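Local coordinates for protein small COPII coat GTPase SAR1 (Encephalitozoon cuniculi, PDB 6VS4) that is a small COPII coat GTPase of the ADP-ribosylation factor family, with a P-loop fold that binds guanosine-5'-diphosphate, at residues 24-28 with 196-201; 59-65 with 78-83; 109-113 with 128-132; 122-126 with 167-173. All blocks are in the same frame, centred on the assembly; numbering follows the deposited sequence.

A small GTPase fold can be read as one mixed sheet with helices and loops fastened to it, and the four contacts sample different fastenings. Contact 1 closes the longest loop of chain, and the other three are nested within it. Contact 2 is complete before contact 3 begins, whereas contacts 3 and 4 interleave and share helix 122-135. The sheet serves contacts 2 and 3, whose centres lie about 22 Å apart. Contacts 1 and 2 touch through F28 and L59; contacts 3 and 4, with centres about 12 Å apart, meet through F112 and V125. Contacts 1 and 4, about 29 Å between centres, lie on opposite sides of the chain's centre, one holding helix 9-33 and the other helix 162-172.

Contact 1 of 4, residues 24-28 with 196-201; sequences YEKVF and GSANSI
Aromatic side chains one helical turn apart can grip a loop between them, as residues 24-28 do here. This piece of helix 9-33 meets 196-201, where a 3-10 turn at 197-199 opens into an extended S200; F28 and N199 CA atoms lie 5.4 Å apart. Y24 and F28 both have chi1 t. The Y24 ring edge meets N199, Y24 CD2 lying 3.7 Å from N199 CB, while Y24 OH lies 3.3 Å from S200 CB. F28 points toward the loop, its CB 3.2 Å from N199 O, and N199 CA makes an off-centre CH-pi contact 4.3 Å from the F28 ring centroid. N199, chi1 m, turns ND2 to G196 O (3.2 Å); a water accepts from ND2 (3.3 Å) and donates weakly to E25 OE2 (3.5 Å). V27 CG1 packs on I201 CG2 at 4.0 Å. Q10 of the second subunit hydrogen-bonds to Y24 O and N199 O. The contact docks the N-terminal helix, characteristic of the Arf/Sar family, against the loop before the last helix of the G domain.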
loop_
_atom_site.group_PDB
_atom_site.type_symbol
_atom_site.label_atom_id
_atom_site.label_comp_id
_atom_site.label_asym_id
_atom_site.label_seq_id
_atom_site.Cartn_x
_atom_site.Cartn_y
_atom_site.Cartn_z
ATOM N N TYR A 24 7.173 6.433 3.321
ATOM C CA TYR A 24 7.571 7.751 2.850
ATOM C C TYR A 24 8.565 8.391 3.808
ATOM O O TYR A 24 9.585 8.943 3.382
ATOM C CB TYR A 24 6.315 8.613 2.702
ATOM C CG TYR A 24 6.450 9.878 1.887
ATOM C CD1 TYR A 24 6.115 9.896 0.539
ATOM C CD2 TYR A 24 6.855 11.075 2.481
ATOM C CE1 TYR A 24 6.217 11.055 -0.208
ATOM C CE2 TYR A 24 6.964 12.237 1.746
ATOM C CZ TYR A 24 6.641 12.224 0.407
ATOM O OH TYR A 24 6.752 13.386 -0.316
ATOM N N GLU A 25 8.318 8.264 5.113
ATOM C CA GLU A 25 9.230 8.838 6.095
ATOM C C GLU A 25 10.556 8.095 6.121
ATOM O O GLU A 25 11.611 8.709 6.321
ATOM C CB GLU A 25 8.585 8.838 7.479
ATOM C CG GLU A 25 7.454 9.843 7.625
ATOM C CD GLU A 25 6.563 9.559 8.823
ATOM O OE1 GLU A 25 6.883 8.625 9.594
ATOM O OE2 GLU A 25 5.559 10.290 9.006
ATOM N N LYS A 26 10.519 6.770 5.949
ATOM C CA LYS A 26 11.746 5.980 5.984
ATOM C C LYS A 26 12.701 6.395 4.875
ATOM O O LYS A 26 13.913 6.495 5.098
ATOM C CB LYS A 26 11.412 4.492 5.863
ATOM C CG LYS A 26 12.625 3.571 5.961
ATOM C CD LYS A 26 13.191 3.562 7.373
ATOM C CE LYS A 26 14.287 2.525 7.546
ATOM N NZ LYS A 26 15.593 2.968 6.995
ATOM N N VAL A 27 12.168 6.695 3.687
ATOM C CA VAL A 27 13.007 7.133 2.576
ATOM C C VAL A 27 13.732 8.425 2.931
ATOM O O VAL A 27 14.920 8.590 2.632
ATOM C CB VAL A 27 12.163 7.288 1.298
ATOM C CG1 VAL A 27 12.978 7.957 0.208
ATOM C CG2 VAL A 27 11.684 5.931 0.825
ATOM N N PHE A 28 13.036 9.351 3.592
ATOM C CA PHE A 28 13.681 10.585 4.020
ATOM C C PHE A 28 14.801 10.298 5.008
ATOM O O PHE A 28 15.918 10.798 4.853
ATOM C CB PHE A 28 12.640 11.525 4.628
ATOM C CG PHE A 28 13.218 12.794 5.196
ATOM C CD1 PHE A 28 13.638 13.823 4.367
ATOM C CD2 PHE A 28 13.302 12.972 6.569
ATOM C CE1 PHE A 28 14.152 14.992 4.895
ATOM C CE2 PHE A 28 13.812 14.148 7.103
ATOM C CZ PHE A 28 14.243 15.156 6.268
ATOM N N GLY A 196 3.771 16.462 6.399
ATOM C CA GLY A 196 4.199 15.189 5.847
ATOM C C GLY A 196 5.026 15.340 4.590
ATOM O O GLY A 196 5.932 14.533 4.339
ATOM N N SER A 197 4.723 16.367 3.784
ATOM C CA SER A 197 5.484 16.655 2.574
ATOM C C SER A 197 6.903 17.117 2.873
ATOM O O SER A 197 7.748 17.103 1.970
ATOM C CB SER A 197 4.767 17.717 1.740
ATOM O OG SER A 197 4.491 18.871 2.517
ATOM N N ALA A 198 7.187 17.527 4.109
ATOM C CA ALA A 198 8.556 17.875 4.469
ATOM C C ALA A 198 9.502 16.677 4.400
ATOM O O ALA A 198 10.723 16.871 4.412
ATOM C CB ALA A 198 8.586 18.502 5.864
ATOM N N ASN A 199 8.972 15.455 4.332
ATOM C CA ASN A 199 9.776 14.250 4.159
ATOM C C ASN A 199 10.173 13.997 2.706
ATOM O O ASN A 199 10.868 13.011 2.434
ATOM C CB ASN A 199 9.030 13.028 4.704
ATOM C CG ASN A 199 8.897 13.049 6.215
ATOM O OD1 ASN A 199 9.869 12.865 6.940
ATOM N ND2 ASN A 199 7.678 13.249 6.694
ATOM N N SER A 200 9.738 14.835 1.769
ATOM C CA SER A 200 10.092 14.648 0.367
ATOM C C SER A 200 11.574 14.915 0.149
ATOM O O SER A 200 12.075 15.992 0.488
ATOM C CB SER A 200 9.265 15.578 -0.518
ATOM O OG SER A 200 9.836 15.661 -1.815
ATOM N N ILE A 201 12.278 13.942 -0.446
ATOM C CA ILE A 201 13.721 14.098 -0.634
ATOM C C ILE A 201 14.071 15.062 -1.755
ATOM O O ILE A 201 15.259 15.294 -2.009
ATOM C CB ILE A 201 14.415 12.741 -0.871
ATOM C CG1 ILE A 201 13.991 12.123 -2.197
ATOM C CG2 ILE A 201 14.109 11.783 0.270
ATOM C CD1 ILE A 201 14.705 10.837 -2.465
HETATM O O HOH W 1 7.262 13.164 9.944
#

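Contact 2 of 4, residues 59-65 with 78-83; sequences LKSDSTD and IEIGNL
A loop can rest against a hairpin chiefly through side chains, with a water joining it to the backbone. Residues 59-65 leave helix 52-59 at K60 and curl back, with D65 N bonded to S61 O (3.0 Å) and D65 OD2 accepting from S61 N (2.7 Å). The closest CA pair is D65-I80, 5.8 Å. Along 78-83, the extended I78, with chi1 and chi2 both t, comes first: its CD1 lies 3.7 Å from D65 CB and 3.8 Å from K60 CD. E79 turns its carboxylate away to Y77. I80, chi1 m, sends CD1 to 4.0 Å from L59 CB and 3.9 Å from K60 CB. Here the chain reverses in a type II' turn from I80 to L83, closed by I80 N to L83 O (2.8 Å) and L83 N to I80 O (2.9 Å), the beta hairpin of strands 75-80 and 83-90 in the central sheet. G81 takes the positive phi (61°) at its first corner; its N donates to a water (3.0 Å) that donates to D65 OD1 (2.6 Å). Beyond N82, L83 points back toward the loop, and its CD1 lies 4.4 Å from L59 CD1.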
loop_
_atom_site.group_PDB
_atom_site.type_symbol
_atom_site.label_atom_id
_atom_site.label_comp_id
_atom_site.label_asym_id
_atom_site.label_seq_id
_atom_site.Cartn_x
_atom_site.Cartn_y
_atom_site.Cartn_z
ATOM N N LEU A 59 14.604 13.181 11.659
ATOM C CA LEU A 59 15.726 12.576 10.954
ATOM C C LEU A 59 16.100 11.211 11.508
ATOM O O LEU A 59 16.624 10.374 10.770
ATOM C CB LEU A 59 16.944 13.495 11.023
ATOM C CG LEU A 59 16.770 14.903 10.461
ATOM C CD1 LEU A 59 17.946 15.778 10.857
ATOM C CD2 LEU A 59 16.619 14.857 8.959
ATOM N N LYS A 60 15.842 10.964 12.785
ATOM C CA LYS A 60 16.366 9.779 13.443
ATOM C C LYS A 60 15.508 8.553 13.146
ATOM O O LYS A 60 14.314 8.653 12.851
ATOM C CB LYS A 60 16.453 10.017 14.953
ATOM C CG LYS A 60 15.134 9.887 15.688
ATOM C CD LYS A 60 15.272 10.271 17.149
ATOM C CE LYS A 60 14.140 9.679 17.972
ATOM N NZ LYS A 60 14.517 8.333 18.519
ATOM N N SER A 61 16.143 7.386 13.207
ATOM C CA SER A 61 15.446 6.104 13.169
ATOM C C SER A 61 15.248 5.654 14.610
ATOM O O SER A 61 16.222 5.383 15.320
ATOM C CB SER A 61 16.233 5.059 12.375
ATOM O OG SER A 61 16.136 5.268 10.977
ATOM N N ASP A 62 13.987 5.565 15.039
ATOM C CA ASP A 62 13.690 5.244 16.432
ATOM C C ASP A 62 14.279 3.904 16.856
ATOM O O ASP A 62 14.412 3.650 18.059
ATOM C CB ASP A 62 12.177 5.262 16.655
ATOM C CG ASP A 62 11.531 6.532 16.128
ATOM O OD1 ASP A 62 11.148 6.552 14.938
ATOM O OD2 ASP A 62 11.422 7.515 16.892
ATOM N N SER A 63 14.650 3.052 15.899
ATOM C CA SER A 63 15.186 1.732 16.213
ATOM C C SER A 63 16.668 1.787 16.573
ATOM O O SER A 63 17.105 1.133 17.526
ATOM C CB SER A 63 14.961 0.785 15.032
ATOM O OG SER A 63 15.243 1.430 13.801
ATOM N N THR A 64 17.464 2.537 15.807
ATOM C CA THR A 64 18.913 2.491 15.941
ATOM C C THR A 64 19.539 3.711 16.611
ATOM O O THR A 64 20.651 3.596 17.132
ATOM C CB THR A 64 19.562 2.298 14.559
ATOM O OG1 THR A 64 19.280 3.428 13.724
ATOM C CG2 THR A 64 19.009 1.057 13.892
ATOM N N ASP A 65 18.875 4.865 16.609
ATOM C CA ASP A 65 19.474 6.109 17.080
ATOM C C ASP A 65 18.929 6.484 18.454
ATOM O O ASP A 65 17.712 6.498 18.665
ATOM C CB ASP A 65 19.226 7.224 16.068
ATOM C CG ASP A 65 19.535 6.784 14.648
ATOM O OD1 ASP A 65 20.564 6.102 14.447
ATOM O OD2 ASP A 65 18.746 7.109 13.737
ATOM N N ILE A 78 22.545 13.487 19.662
ATOM C CA ILE A 78 22.218 12.163 19.141
ATOM C C ILE A 78 23.054 11.911 17.893
ATOM O O ILE A 78 23.241 12.804 17.060
ATOM C CB ILE A 78 20.710 12.029 18.841
ATOM C CG1 ILE A 78 20.388 10.626 18.311
ATOM C CG2 ILE A 78 20.276 13.082 17.843
ATOM C CD1 ILE A 78 18.928 10.413 18.014
ATOM N N GLU A 79 23.565 10.694 17.771
ATOM C CA GLU A 79 24.320 10.281 16.598
ATOM C C GLU A 79 23.382 9.567 15.637
ATOM O O GLU A 79 22.851 8.500 15.959
ATOM C CB GLU A 79 25.478 9.369 16.990
ATOM C CG GLU A 79 26.377 9.989 18.033
ATOM C CD GLU A 79 27.795 9.498 17.945
ATOM O OE1 GLU A 79 28.106 8.746 16.995
ATOM O OE2 GLU A 79 28.599 9.864 18.829
ATOM N N ILE A 80 23.182 10.157 14.464
ATOM C CA ILE A 80 22.355 9.569 13.418
ATOM C C ILE A 80 23.255 9.157 12.262
ATOM O O ILE A 80 23.509 9.953 11.350
ATOM C CB ILE A 80 21.279 10.556 12.946
ATOM C CG1 ILE A 80 20.470 11.061 14.144
ATOM C CG2 ILE A 80 20.406 9.901 11.877
ATOM C CD1 ILE A 80 19.495 12.161 13.792
ATOM N N GLY A 81 23.759 7.925 12.295
ATOM C CA GLY A 81 24.763 7.545 11.314
ATOM C C GLY A 81 25.990 8.425 11.464
ATOM O O GLY A 81 26.545 8.577 12.558
ATOM N N ASN A 82 26.409 9.048 10.364
ATOM C CA ASN A 82 27.543 9.962 10.413
ATOM C C ASN A 82 27.166 11.368 10.879
ATOM O O ASN A 82 28.055 12.203 11.077
ATOM C CB ASN A 82 28.212 10.032 9.042
ATOM C CG ASN A 82 29.130 8.854 8.792
ATOM O OD1 ASN A 82 29.655 8.253 9.731
ATOM N ND2 ASN A 82 29.334 8.522 7.524
ATOM N N LEU A 83 25.884 11.650 11.058
ATOM C CA LEU A 83 25.433 12.953 11.523
ATOM C C LEU A 83 25.552 12.996 13.043
ATOM O O LEU A 83 24.812 12.308 13.751
ATOM C CB LEU A 83 23.998 13.196 11.062
ATOM C CG LEU A 83 23.506 14.616 10.802
ATOM C CD1 LEU A 83 22.117 14.585 10.193
ATOM C CD2 LEU A 83 23.502 15.427 12.076
HETATM O O HOH W 2 23.079 5.618 14.101
#

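Contact 3 of 4, residues 109-113 with 128-132; sequences GIVFI and AYETV
Where a helix covers a sheet, alternate strand residues supply the bumps and the turns of the helix supply the hollow. Strand 109-113 is extended and runs almost antiparallel to helix 128-132, their segment axes at 168° and 10.6 Å apart at closest approach. I110 and F112 point toward the helix. The main bump is F112, chi1 t and chi2 -86°, whose ring pushes into a hollow formed by A128, Y129 and V132. Its tip goes deepest: CZ is 3.7 Å from Y129 N, 3.8 Å from Y129 CB and 4.2 Å from A128 CB, while CE2 lies 4.0 Å from V132 CG2. The packing lies within a beta-alpha-beta unit, strand 109-115, helix 122-135 and strand 141-146 of the P-loop fold, with the helix returning antiparallel to the strand it follows. Y129, also chi1 t, forms one wall of the hollow by presenting its ring edge to the face of F112, a T-shaped pair with centroids 5.3 Å apart and planes at 78°. Both aromatic side chains also touch I174. Two residues before F112 on the strand, I110 (chi1 m, chi2 t) makes a smaller bump, its CD1 meeting V132 CG1 at 3.8 Å. V132, chi1 t, is therefore wedged between the two strand side chains, reaching I110 through CG1 and F112 through CG2, and it also packs against L45 of strand 40-47.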
loop_
_atom_site.group_PDB
_atom_site.type_symbol
_atom_site.label_atom_id
_atom_site.label_comp_id
_atom_site.label_asym_id
_atom_site.label_seq_id
_atom_site.Cartn_x
_atom_site.Cartn_y
_atom_site.Cartn_z
ATOM N N GLY A 109 28.987 22.117 10.271
ATOM C CA GLY A 109 27.886 22.834 9.662
ATOM C C GLY A 109 26.857 23.200 10.702
ATOM O O GLY A 109 26.804 22.614 11.787
ATOM N N ILE A 110 26.031 24.178 10.355
ATOM C CA ILE A 110 25.022 24.700 11.261
ATOM C C ILE A 110 23.668 24.679 10.571
ATOM O O ILE A 110 23.548 25.049 9.397
ATOM C CB ILE A 110 25.384 26.122 11.741
ATOM C CG1 ILE A 110 26.596 26.051 12.673
ATOM C CG2 ILE A 110 24.189 26.783 12.417
ATOM C CD1 ILE A 110 27.314 27.349 12.856
ATOM N N VAL A 111 22.656 24.221 11.299
ATOM C CA VAL A 111 21.261 24.367 10.915
ATOM C C VAL A 111 20.628 25.338 11.906
ATOM O O VAL A 111 20.465 25.018 13.090
ATOM C CB VAL A 111 20.539 23.014 10.892
ATOM C CG1 VAL A 111 19.082 23.174 10.506
ATOM C CG2 VAL A 111 21.240 22.092 9.928
ATOM N N PHE A 112 20.292 26.532 11.432
ATOM C CA PHE A 112 19.689 27.567 12.256
ATOM C C PHE A 112 18.207 27.663 11.910
ATOM O O PHE A 112 17.853 27.876 10.744
ATOM C CB PHE A 112 20.383 28.912 12.040
ATOM C CG PHE A 112 19.992 29.958 13.044
ATOM C CD1 PHE A 112 18.872 30.748 12.843
ATOM C CD2 PHE A 112 20.740 30.151 14.192
ATOM C CE1 PHE A 112 18.509 31.719 13.775
ATOM C CE2 PHE A 112 20.381 31.118 15.128
ATOM C CZ PHE A 112 19.267 31.901 14.917
ATOM N N ILE A 113 17.348 27.498 12.917
ATOM C CA ILE A 113 15.906 27.391 12.725
ATOM C C ILE A 113 15.211 28.594 13.350
ATOM O O ILE A 113 15.494 28.954 14.500
ATOM C CB ILE A 113 15.370 26.080 13.320
ATOM C CG1 ILE A 113 16.130 24.894 12.716
ATOM C CG2 ILE A 113 13.892 25.952 13.046
ATOM C CD1 ILE A 113 15.597 23.530 13.134
ATOM N N ALA A 128 20.430 35.820 18.829
ATOM C CA ALA A 128 20.890 34.438 18.712
ATOM C C ALA A 128 21.679 34.237 17.422
ATOM O O ALA A 128 22.747 33.618 17.432
ATOM C CB ALA A 128 19.707 33.469 18.780
ATOM N N TYR A 129 21.184 34.787 16.307
ATOM C CA TYR A 129 21.890 34.642 15.036
ATOM C C TYR A 129 23.225 35.368 15.053
ATOM O O TYR A 129 24.232 34.835 14.569
ATOM C CB TYR A 129 21.028 35.150 13.883
ATOM C CG TYR A 129 21.651 34.911 12.524
ATOM C CD1 TYR A 129 21.718 33.631 11.978
ATOM C CD2 TYR A 129 22.165 35.964 11.783
ATOM C CE1 TYR A 129 22.288 33.415 10.734
ATOM C CE2 TYR A 129 22.730 35.758 10.540
ATOM C CZ TYR A 129 22.790 34.485 10.020
ATOM O OH TYR A 129 23.356 34.294 8.782
ATOM N N GLU A 130 23.254 36.583 15.604
ATOM C CA GLU A 130 24.510 37.311 15.727
ATOM C C GLU A 130 25.498 36.550 16.597
ATOM O O GLU A 130 26.699 36.514 16.301
ATOM C CB GLU A 130 24.253 38.712 16.292
ATOM N N THR A 131 25.010 35.922 17.671
ATOM C CA THR A 131 25.883 35.112 18.513
ATOM C C THR A 131 26.550 34.003 17.706
ATOM O O THR A 131 27.764 33.787 17.817
ATOM C CB THR A 131 25.083 34.506 19.670
ATOM O OG1 THR A 131 24.491 35.540 20.456
ATOM C CG2 THR A 131 25.979 33.671 20.552
ATOM N N VAL A 132 25.776 33.314 16.860
ATOM C CA VAL A 132 26.310 32.199 16.077
ATOM C C VAL A 132 27.403 32.678 15.130
ATOM O O VAL A 132 28.486 32.085 15.058
ATOM C CB VAL A 132 25.179 31.486 15.311
ATOM C CG1 VAL A 132 25.756 30.431 14.380
ATOM C CG2 VAL A 132 24.183 30.865 16.279
#

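Contact 4 of 4, residues 122-126 with 167-173; sequences FQEVR and WLSQETG
This is a helix-helix contact on one flank of the P-loop GTPase fold, in which the beginning of helix 122-135 crosses the end of helix 162-172 and sets a single knob into it. The short segment axes approach to 9.2 Å at a signed angle of -71°, and the nearest CA atoms, R126 and T172, are 4.4 Å apart. F122 is that knob, chi1 m, seated among W167, L168, E171 and T172. Its CE2 lies 3.7 Å from W167 CH2, CZ 3.7 Å from L168 CD2 and CD2 3.5 Å from E171 CB, with T172 CG2 over one ring face. V125 CG1 meets the same T172 methyl, CG2, at 3.9 Å, and V125 also packs against F112 and V114 of strand 109-115. T172, chi1 p, holds its OG1 3.0 Å from L168 O. G173, the first residue beyond the helix, has phi +76°. R126 lays its guanidinium face over the T172-G173 peptide, and its NH1 makes a weak hydrogen bond to Q170 O at 3.5 Å.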
loop_
_atom_site.group_PDB
_atom_site.type_symbol
_atom_site.label_atom_id
_atom_site.label_comp_id
_atom_site.label_asym_id
_atom_site.label_seq_id
_atom_site.Cartn_x
_atom_site.Cartn_y
_atom_site.Cartn_z
ATOM N N PHE A 122 11.512 38.170 17.585
ATOM C CA PHE A 122 12.484 38.347 16.511
ATOM C C PHE A 122 13.754 39.030 16.995
ATOM O O PHE A 122 14.808 38.869 16.370
ATOM C CB PHE A 122 11.870 39.147 15.362
ATOM C CG PHE A 122 11.104 38.307 14.379
ATOM C CD1 PHE A 122 11.084 36.929 14.494
ATOM C CD2 PHE A 122 10.400 38.896 13.339
ATOM C CE1 PHE A 122 10.376 36.148 13.584
ATOM C CE2 PHE A 122 9.692 38.125 12.428
ATOM C CZ PHE A 122 9.677 36.752 12.551
ATOM N N GLN A 123 13.672 39.796 18.084
ATOM C CA GLN A 123 14.868 40.418 18.641
ATOM C C GLN A 123 15.794 39.378 19.260
ATOM O O GLN A 123 17.018 39.462 19.104
ATOM C CB GLN A 123 14.471 41.479 19.666
ATOM C CG GLN A 123 15.633 42.339 20.128
ATOM C CD GLN A 123 16.329 43.040 18.979
ATOM O OE1 GLN A 123 15.703 43.397 17.982
ATOM N NE2 GLN A 123 17.633 43.242 19.115
ATOM N N GLU A 124 15.233 38.384 19.954
ATOM C CA GLU A 124 16.053 37.267 20.417
ATOM C C GLU A 124 16.681 36.527 19.246
ATOM O O GLU A 124 17.851 36.137 19.308
ATOM C CB GLU A 124 15.223 36.289 21.245
ATOM C CG GLU A 124 14.522 36.868 22.444
ATOM C CD GLU A 124 13.832 35.791 23.253
ATOM O OE1 GLU A 124 14.433 34.711 23.431
ATOM O OE2 GLU A 124 12.689 36.020 23.703
ATOM N N VAL A 125 15.917 36.325 18.171
ATOM C CA VAL A 125 16.428 35.574 17.025
ATOM C C VAL A 125 17.640 36.274 16.430
ATOM O O VAL A 125 18.663 35.641 16.143
ATOM C CB VAL A 125 15.326 35.371 15.969
ATOM C CG1 VAL A 125 15.912 34.750 14.712
ATOM C CG2 VAL A 125 14.202 34.504 16.522
ATOM N N ARG A 126 17.551 37.591 16.246
ATOM C CA ARG A 126 18.667 38.304 15.637
ATOM C C ARG A 126 19.886 38.282 16.550
ATOM O O ARG A 126 21.022 38.176 16.074
ATOM C CB ARG A 126 18.249 39.730 15.255
ATOM C CG ARG A 126 18.581 40.833 16.228
ATOM C CD ARG A 126 18.239 42.180 15.595
ATOM N NE ARG A 126 19.025 42.411 14.384
ATOM C CZ ARG A 126 18.563 43.015 13.295
ATOM N NH1 ARG A 126 17.308 43.438 13.255
ATOM N NH2 ARG A 126 19.352 43.179 12.241
ATOM N N TRP A 167 11.001 41.161 4.641
ATOM C CA TRP A 167 10.694 41.572 6.009
ATOM C C TRP A 167 11.298 40.614 7.031
ATOM O O TRP A 167 11.785 41.049 8.082
ATOM C CB TRP A 167 9.181 41.675 6.192
ATOM C CG TRP A 167 8.742 42.064 7.567
ATOM C CD1 TRP A 167 8.813 43.310 8.140
ATOM C CD2 TRP A 167 8.170 41.202 8.556
ATOM N NE1 TRP A 167 8.307 43.274 9.417
ATOM C CE2 TRP A 167 7.902 41.993 9.696
ATOM C CE3 TRP A 167 7.843 39.837 8.583
ATOM C CZ2 TRP A 167 7.334 41.461 10.854
ATOM C CZ3 TRP A 167 7.280 39.310 9.734
ATOM C CH2 TRP A 167 7.035 40.120 10.856
ATOM N N LEU A 168 11.269 39.307 6.749
ATOM C CA LEU A 168 11.887 38.341 7.654
ATOM C C LEU A 168 13.382 38.590 7.771
ATOM O O LEU A 168 13.939 38.593 8.875
ATOM C CB LEU A 168 11.623 36.914 7.173
ATOM C CG LEU A 168 10.221 36.356 7.374
ATOM C CD1 LEU A 168 10.158 34.945 6.818
ATOM C CD2 LEU A 168 9.853 36.377 8.846
ATOM N N SER A 169 14.050 38.798 6.635
ATOM C CA SER A 169 15.480 39.078 6.667
ATOM C C SER A 169 15.770 40.391 7.385
ATOM O O SER A 169 16.774 40.506 8.097
ATOM C CB SER A 169 16.041 39.098 5.247
ATOM O OG SER A 169 16.238 37.778 4.763
ATOM N N GLN A 170 14.893 41.389 7.221
ATOM C CA GLN A 170 15.112 42.685 7.865
ATOM C C GLN A 170 15.009 42.571 9.381
ATOM O O GLN A 170 15.801 43.176 10.109
ATOM C CB GLN A 170 14.109 43.715 7.341
ATOM C CG GLN A 170 14.155 45.043 8.073
ATOM C CD GLN A 170 13.129 46.041 7.566
ATOM O OE1 GLN A 170 13.475 47.146 7.151
ATOM N NE2 GLN A 170 11.860 45.674 7.635
ATOM N N GLU A 171 14.062 41.770 9.875
ATOM C CA GLU A 171 13.807 41.706 11.310
ATOM C C GLU A 171 14.771 40.777 12.042
ATOM O O GLU A 171 15.025 40.990 13.230
ATOM C CB GLU A 171 12.367 41.252 11.565
ATOM C CG GLU A 171 11.301 42.222 11.076
ATOM C CD GLU A 171 11.213 43.479 11.926
ATOM O OE1 GLU A 171 11.452 44.588 11.395
ATOM O OE2 GLU A 171 10.917 43.353 13.133
ATOM N N THR A 172 15.320 39.759 11.371
ATOM C CA THR A 172 16.234 38.828 12.025
ATOM C C THR A 172 17.695 39.087 11.689
ATOM O O THR A 172 18.573 38.488 12.319
ATOM C CB THR A 172 15.905 37.368 11.658
ATOM O OG1 THR A 172 16.190 37.139 10.274
ATOM C CG2 THR A 172 14.447 37.052 11.936
ATOM N N GLY A 173 17.980 39.929 10.701
ATOM C CA GLY A 173 19.349 40.149 10.293
ATOM C C GLY A 173 19.951 39.031 9.474
ATOM O O GLY A 173 21.140 39.103 9.139
#